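Local coordinates for neuraminidase (Influenza A virus, PDB 4K3Y) that is a neuraminidase-like, beta-propeller surface glycoprotein of a bat influenza A virus and probably lacks the classical sialidase activity of its family, at the glycan on A:Asn178 and the glycan on C:Asn313. Coordinates in Å, arbitrary orientation; residue numbers count along the deposited sequence, not the author numbering. Chains: chain A/B/C, neuraminidase.

Site 1: the glycan on A:Asn178. Residues chain A 6, 109, 177-178; chain B 328. With NAG (2-acetamido-2-deoxy-beta-D-glucopyranose), chain D; NAG (2-acetamido-2-deoxy-beta-D-glucopyranose), chain E.
Two N-acetylglucosamines, the start of an N-linked chitobiose core, extend from A:Asn178, whose ND2 is joined to C1 of NAG (chain D) at 1.4 Å. Its CG lies anti to the carbonyl carbon (chi1 -67°). The cover over this sugar comes from A:Phe109. From CB the side chain turns so that CG is also anti to the carbonyl carbon (chi1 -45°), laying the ring across one side of the pyranose. Along its first edge, CD1 faces the hydroxymethyl carbon C6 of NAG (chain D) at 4.1 Å; on the opposite edge CD2 and CE2 share C5. That carbon sits 4.0 Å above the aromatic plane, over the ring centre, so the ring covers the C5 side of the sugar. CE1 reaches the acetamido methyl C8 of NAG (chain E) at 4.1 Å, while the tip CZ comes back to C5. A:Ala6 meets the same methyl, with its CB 3.9 Å from C8. At the other end, the A:Val177 branch CG1 touches the acetamido methyl C8 of NAG (chain D) at 3.7 Å. Beyond the covalent link, the contacts of chain A with the sugars are apolar, and no protein N or O comes within bonding reach; between the sugars, O3 of NAG (chain D) donates a hydrogen bond to O5 of NAG (chain E). Poorly ordered B:Ser328 flanks the first sugar from the neighbouring subunit. A:Asn178 occupies the turn between strands 170-177 and 180-187, with positive phi.

Site 2: the glycan on C:Asn313. Residues chain C 30, 313, 367, 369; chain B 60, 74-76. With NAG (2-acetamido-2-deoxy-beta-D-glucopyranose), chain F; NAG (2-acetamido-2-deoxy-beta-D-glucopyranose), chain G.
At this subunit boundary a glycan carried by chain C rests against a loop of chain B. The covalent link joins C:Asn313 ND2 to C1 of NAG (chain F), and the asparagine's CG is anti to the carbonyl carbon. Apolar contact is made by the acetamido methyl C8 of NAG (chain F), which lies 3.5 Å from B:Glu75 CB and is approached from the other side by C:Gly369 CA, and by B:Met60 CE, tip-on to C6 of NAG (chain G). The extended B:Gln76 side chain runs alongside the sugars, its NE2 3.7 Å from O3 of NAG (chain F). Among the hydrogen bonds, the acetamide N2 of NAG (chain F) donates to B:Glu75 OE1 at 3.0 Å, 142° at the hydrogen, using the carboxylate's anti lone pair. B:Glu75 gets there with a chain extended beyond CG. The amide of C:Asn367 crosses it at about a right angle, their planes 63° apart, and ND2 adds weak bonds to that same OE1 and to C:Asn313 OD1; these donors may favour a charged carboxylate. Across the linkage itself, the acetamide O7 of NAG (chain F) lies 3.2 Å from C:Asn313 ND2, a likely hydrogen bond that would help fix the acetamide's orientation. Sugar-to-sugar, O3 of NAG (chain F) donates to O5 of NAG (chain G). B:Ser74 OG, anti to its backbone N (chi1 170°), accepts from B:Gln76 N at 2.8 Å and hydrogen-bonds to the 6-hydroxyl O6 of NAG (chain G) at 2.9 Å.

Site 1: the glycan on A:Asn178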
ATOM      1  N   ALA A   6       6.053  16.671  13.077  1.00114.12           N
ATOM      2  CA  ALA A   6       6.510  17.792  12.193  1.00115.57           C
ATOM      3  C   ALA A   6       7.752  18.454  12.832  1.00109.42           C
ATOM      4  O   ALA A   6       7.742  19.732  12.952  1.00113.38           O
ATOM      5  CB  ALA A   6       5.332  18.894  12.011  1.00101.77           C
ATOM      6  N   PHE A 109      11.897  15.889   8.415  1.00 65.65           N
ATOM      7  CA  PHE A 109      10.960  16.395   7.416  1.00 61.51           C
ATOM      8  C   PHE A 109      10.929  15.486   6.197  1.00 68.74           C
ATOM      9  O   PHE A 109       9.908  14.860   5.910  1.00 67.66           O
ATOM     10  CB  PHE A 109      11.331  17.828   7.027  1.00 54.60           C
ATOM     11  CG  PHE A 109      11.641  18.694   8.208  1.00 76.45           C
ATOM     12  CD1 PHE A 109      10.661  18.955   9.166  1.00 85.45           C
ATOM     13  CD2 PHE A 109      12.913  19.227   8.385  1.00 76.14           C
ATOM     14  CE1 PHE A 109      10.941  19.740  10.274  1.00 81.60           C
ATOM     15  CE2 PHE A 109      13.204  20.008   9.488  1.00 74.42           C
ATOM     16  CZ  PHE A 109      12.214  20.267  10.437  1.00 78.12           C
ATOM     17  N   VAL A 177      21.240  21.388   4.300  1.00 79.42           N
ATOM     18  CA  VAL A 177      19.998  21.782   4.930  1.00 74.40           C
ATOM     19  C   VAL A 177      18.855  21.635   3.931  1.00 68.96           C
ATOM     20  O   VAL A 177      18.924  22.170   2.823  1.00 65.22           O
ATOM     21  CB  VAL A 177      20.092  23.207   5.464  1.00 75.86           C
ATOM     22  CG1 VAL A 177      18.767  23.909   5.305  1.00 84.35           C
ATOM     23  CG2 VAL A 177      20.520  23.186   6.923  1.00 77.00           C
ATOM     24  N   ASN A 178      17.828  20.875   4.312  1.00 73.36           N
ATOM     25  CA  ASN A 178      16.643  20.684   3.471  1.00 82.95           C
ATOM     26  C   ASN A 178      16.946  20.343   2.011  1.00 74.30           C
ATOM     27  O   ASN A 178      16.240  20.784   1.105  1.00 73.62           O
ATOM     28  CB  ASN A 178      15.738  21.924   3.501  1.00 88.51           C
ATOM     29  CG  ASN A 178      15.109  22.171   4.863  1.00 92.59           C
ATOM     30  OD1 ASN A 178      15.387  21.462   5.843  1.00 90.61           O
ATOM     31  ND2 ASN A 178      14.259  23.204   4.929  1.00 98.34           N
TER
ATOM     32  N   SER B 328       7.698  24.297   0.174  1.00148.03           N
ATOM     33  CA  SER B 328       7.497  25.271   1.252  1.00146.73           C
ATOM     34  C   SER B 328       8.494  26.371   0.895  1.00152.21           C
ATOM     35  O   SER B 328       8.754  27.311   1.660  1.00157.47           O
ATOM     36  CB  SER B 328       7.896  24.639   2.582  1.00143.55           C
ATOM     37  OG  SER B 328       9.026  23.801   2.417  1.00138.37           O
TER
HETATM   38  C1  NAG D   1      13.576  23.280   6.199  1.00103.04           C
HETATM   39  C2  NAG D   1      13.632  24.756   6.597  1.00101.60           C
HETATM   40  C3  NAG D   1      12.842  24.987   7.879  1.00104.05           C
HETATM   41  C4  NAG D   1      11.445  24.389   7.777  1.00114.07           C
HETATM   42  C5  NAG D   1      11.474  22.943   7.290  1.00100.32           C
HETATM   43  C6  NAG D   1      10.067  22.425   6.994  1.00 87.10           C
HETATM   44  C7  NAG D   1      15.610  26.082   6.015  1.00 95.68           C
HETATM   45  C8  NAG D   1      16.814  26.758   6.613  1.00 78.36           C
HETATM   46  N2  NAG D   1      15.007  25.184   6.794  1.00 94.33           N
HETATM   47  O3  NAG D   1      12.763  26.370   8.159  1.00 99.29           O
HETATM   48  O4  NAG D   1      10.836  24.455   9.050  1.00135.38           O
HETATM   49  O5  NAG D   1      12.237  22.835   6.107  1.00102.64           O
HETATM   50  O6  NAG D   1       9.576  23.025   5.813  1.00 82.46           O
HETATM   51  O7  NAG D   1      15.224  26.354   4.871  1.00101.46           O
HETATM   52  C1  NAG E   2       9.871  25.524   9.057  1.00140.13           C
HETATM   53  C2  NAG E   2       8.934  25.366  10.253  1.00135.49           C
HETATM   54  C3  NAG E   2       7.904  26.492  10.267  1.00132.95           C
HETATM   55  C4  NAG E   2       8.554  27.859  10.056  1.00135.58           C
HETATM   56  C5  NAG E   2       9.530  27.843   8.882  1.00135.24           C
HETATM   57  C6  NAG E   2      10.260  29.176   8.715  1.00123.26           C
HETATM   58  C7  NAG E   2       8.555  23.144  11.187  1.00114.11           C
HETATM   59  C8  NAG E   2       7.658  21.939  11.236  1.00105.44           C
HETATM   60  N2  NAG E   2       8.291  24.058  10.248  1.00124.89           N
HETATM   61  O3  NAG E   2       7.245  26.487  11.511  1.00129.34           O
HETATM   62  O4  NAG E   2       7.543  28.818   9.830  1.00135.98           O
HETATM   63  O5  NAG E   2      10.471  26.805   9.066  1.00142.70           O
HETATM   64  O6  NAG E   2      10.849  29.591   9.927  1.00114.14           O
HETATM   65  O7  NAG E   2       9.486  23.257  11.990  1.00111.96           O

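Site 2: the glycan on C:Asn313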
ATOM      1  N   THR C  30     -14.777  -5.001 -20.404  1.00 77.12           N
ATOM      2  CA  THR C  30     -15.751  -4.348 -21.266  1.00 84.63           C
ATOM      3  C   THR C  30     -15.173  -4.225 -22.666  1.00 82.98           C
ATOM      4  O   THR C  30     -15.842  -4.501 -23.654  1.00 95.46           O
ATOM      5  CB  THR C  30     -16.047  -2.929 -20.773  1.00100.68           C
ATOM      6  OG1 THR C  30     -16.358  -2.957 -19.375  1.00101.15           O
ATOM      7  CG2 THR C  30     -17.208  -2.329 -21.539  1.00106.15           C
ATOM      8  N   ASN C 313     -22.408  -3.727 -27.078  1.00 80.35           N
ATOM      9  CA  ASN C 313     -21.686  -4.978 -27.283  1.00 80.41           C
ATOM     10  C   ASN C 313     -21.802  -5.962 -26.124  1.00 70.26           C
ATOM     11  O   ASN C 313     -21.734  -7.173 -26.316  1.00 82.92           O
ATOM     12  CB  ASN C 313     -20.204  -4.695 -27.539  1.00 89.60           C
ATOM     13  CG  ASN C 313     -19.988  -3.608 -28.576  1.00110.15           C
ATOM     14  OD1 ASN C 313     -20.944  -3.023 -29.089  1.00115.89           O
ATOM     15  ND2 ASN C 313     -18.724  -3.324 -28.879  1.00118.67           N
ATOM     16  N   ASN C 367     -21.818   4.880 -27.720  1.00 72.68           N
ATOM     17  CA  ASN C 367     -21.748   3.502 -27.262  1.00 56.93           C
ATOM     18  C   ASN C 367     -20.560   3.307 -26.321  1.00 65.81           C
ATOM     19  O   ASN C 367     -19.401   3.358 -26.741  1.00 67.40           O
ATOM     20  CB  ASN C 367     -21.625   2.556 -28.444  1.00 65.91           C
ATOM     21  CG  ASN C 367     -21.578   1.105 -28.020  1.00 78.83           C
ATOM     22  OD1 ASN C 367     -22.169   0.732 -27.010  1.00 82.56           O
ATOM     23  ND2 ASN C 367     -20.866   0.280 -28.784  1.00 91.10           N
ATOM     24  N   GLY C 369     -19.854   0.611 -24.453  1.00 72.37           N
ATOM     25  CA  GLY C 369     -19.416  -0.773 -24.346  1.00 66.16           C
ATOM     26  C   GLY C 369     -20.466  -1.778 -24.800  1.00 72.03           C
ATOM     27  O   GLY C 369     -21.301  -1.497 -25.654  1.00 70.84           O
ATOM     28  OXT GLY C 369     -20.518  -2.921 -24.342  1.00 78.22           O
TER
ATOM     29  N   MET B  60      -5.317   1.328 -24.909  1.00 87.49           N
ATOM     30  CA  MET B  60      -6.417   0.594 -25.502  1.00 91.65           C
ATOM     31  C   MET B  60      -6.280  -0.916 -25.286  1.00101.28           C
ATOM     32  O   MET B  60      -7.288  -1.633 -25.211  1.00109.79           O
ATOM     33  CB  MET B  60      -6.482   0.940 -26.990  1.00 92.76           C
ATOM     34  CG  MET B  60      -7.582   0.256 -27.742  1.00 92.26           C
ATOM     35  SD  MET B  60      -7.839   1.055 -29.326  1.00103.99           S
ATOM     36  CE  MET B  60      -8.830  -0.190 -30.142  1.00138.68           C
ATOM     37  N   SER B  74     -10.968   5.884 -30.740  1.00109.39           N
ATOM     38  CA  SER B  74     -11.689   4.638 -30.499  1.00103.28           C
ATOM     39  C   SER B  74     -12.576   4.725 -29.256  1.00 98.40           C
ATOM     40  O   SER B  74     -12.293   5.498 -28.328  1.00101.62           O
ATOM     41  CB  SER B  74     -10.700   3.472 -30.364  1.00 98.63           C
ATOM     42  OG  SER B  74     -11.353   2.305 -29.900  1.00 95.72           O
ATOM     43  N   GLU B  75     -13.650   3.935 -29.239  1.00 87.10           N
ATOM     44  CA  GLU B  75     -14.498   3.845 -28.059  1.00 81.81           C
ATOM     45  C   GLU B  75     -13.710   3.113 -26.998  1.00 84.25           C
ATOM     46  O   GLU B  75     -13.927   3.303 -25.807  1.00100.18           O
ATOM     47  CB  GLU B  75     -15.785   3.070 -28.358  1.00 86.18           C
ATOM     48  CG  GLU B  75     -16.337   3.263 -29.769  1.00 98.70           C
ATOM     49  CD  GLU B  75     -17.820   2.892 -29.906  1.00101.35           C
ATOM     50  OE1 GLU B  75     -18.178   1.718 -29.651  1.00 84.91           O
ATOM     51  OE2 GLU B  75     -18.636   3.774 -30.253  1.00111.93           O
ATOM     52  N   GLN B  76     -12.776   2.281 -27.448  1.00 74.49           N
ATOM     53  CA  GLN B  76     -12.032   1.417 -26.549  1.00 81.54           C
ATOM     54  C   GLN B  76     -10.979   2.159 -25.721  1.00 75.42           C
ATOM     55  O   GLN B  76     -10.481   1.625 -24.733  1.00 68.65           O
ATOM     56  CB  GLN B  76     -11.401   0.267 -27.333  1.00 93.76           C
ATOM     57  CG  GLN B  76     -12.402  -0.518 -28.175  1.00 98.95           C
ATOM     58  CD  GLN B  76     -11.856  -1.865 -28.612  1.00 96.34           C
ATOM     59  OE1 GLN B  76     -10.907  -2.389 -28.017  1.00 95.64           O
ATOM     60  NE2 GLN B  76     -12.456  -2.434 -29.654  1.00 88.60           N
TER
HETATM   61  C1  NAG F   1     -18.664  -2.599 -30.125  1.00124.33           C
HETATM   62  C2  NAG F   1     -17.316  -1.967 -29.771  1.00119.03           C
HETATM   63  C3  NAG F   1     -16.765  -1.243 -30.990  1.00118.93           C
HETATM   64  C4  NAG F   1     -16.690  -2.180 -32.195  1.00130.24           C
HETATM   65  C5  NAG F   1     -18.000  -2.945 -32.429  1.00129.53           C
HETATM   66  C6  NAG F   1     -17.829  -4.082 -33.448  1.00133.03           C
HETATM   67  C7  NAG F   1     -16.744  -1.183 -27.509  1.00104.22           C
HETATM   68  C8  NAG F   1     -16.531   0.060 -26.695  1.00 90.89           C
HETATM   69  N2  NAG F   1     -17.424  -1.041 -28.650  1.00109.30           N
HETATM   70  O3  NAG F   1     -15.505  -0.688 -30.680  1.00105.81           O
HETATM   71  O4  NAG F   1     -16.416  -1.392 -33.335  1.00139.49           O
HETATM   72  O5  NAG F   1     -18.569  -3.472 -31.240  1.00126.77           O
HETATM   73  O6  NAG F   1     -16.758  -4.955 -33.131  1.00133.41           O
HETATM   74  O7  NAG F   1     -16.307  -2.265 -27.112  1.00109.64           O
HETATM   75  C1  NAG G   2     -15.085  -1.630 -33.832  1.00131.16           C
HETATM   76  C2  NAG G   2     -15.084  -1.358 -35.340  1.00129.55           C
HETATM   77  C3  NAG G   2     -13.674  -1.477 -35.906  1.00133.49           C
HETATM   78  C4  NAG G   2     -12.679  -0.658 -35.095  1.00129.25           C
HETATM   79  C5  NAG G   2     -12.786  -0.982 -33.599  1.00125.37           C
HETATM   80  C6  NAG G   2     -11.881  -0.087 -32.743  1.00120.26           C
HETATM   81  C7  NAG G   2     -17.268  -1.917 -36.260  1.00120.89           C
HETATM   82  C8  NAG G   2     -18.092  -2.878 -37.071  1.00124.02           C
HETATM   83  N2  NAG G   2     -15.995  -2.250 -36.046  1.00118.63           N
HETATM   84  O3  NAG G   2     -13.651  -1.029 -37.244  1.00134.14           O
HETATM   85  O4  NAG G   2     -11.382  -0.913 -35.599  1.00118.72           O
HETATM   86  O5  NAG G   2     -14.125  -0.844 -33.151  1.00123.93           O
HETATM   87  O6  NAG G   2     -12.609   0.980 -32.168  1.00121.61           O
HETATM   88  O7  NAG G   2     -17.772  -0.881 -35.817  1.00117.92           O

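About 47 Å separates the C-alpha centres of site 1 and site 2, which have no residue in common and are centred on glycans carried by chains A and C. Chain B takes part in both, giving a poorly ordered serine to site 1 and the 74-76 loop to site 2, so both glycans appear to lie near subunit boundaries of the tetramer typical of influenza neuraminidases. The two attachment points are alike, short turns between consecutive strands. Their engagement differs: site 1 rests mainly on its own subunit, whereas site 2 hydrogen-bonds to the neighbour and may add to the cohesion of the assembly.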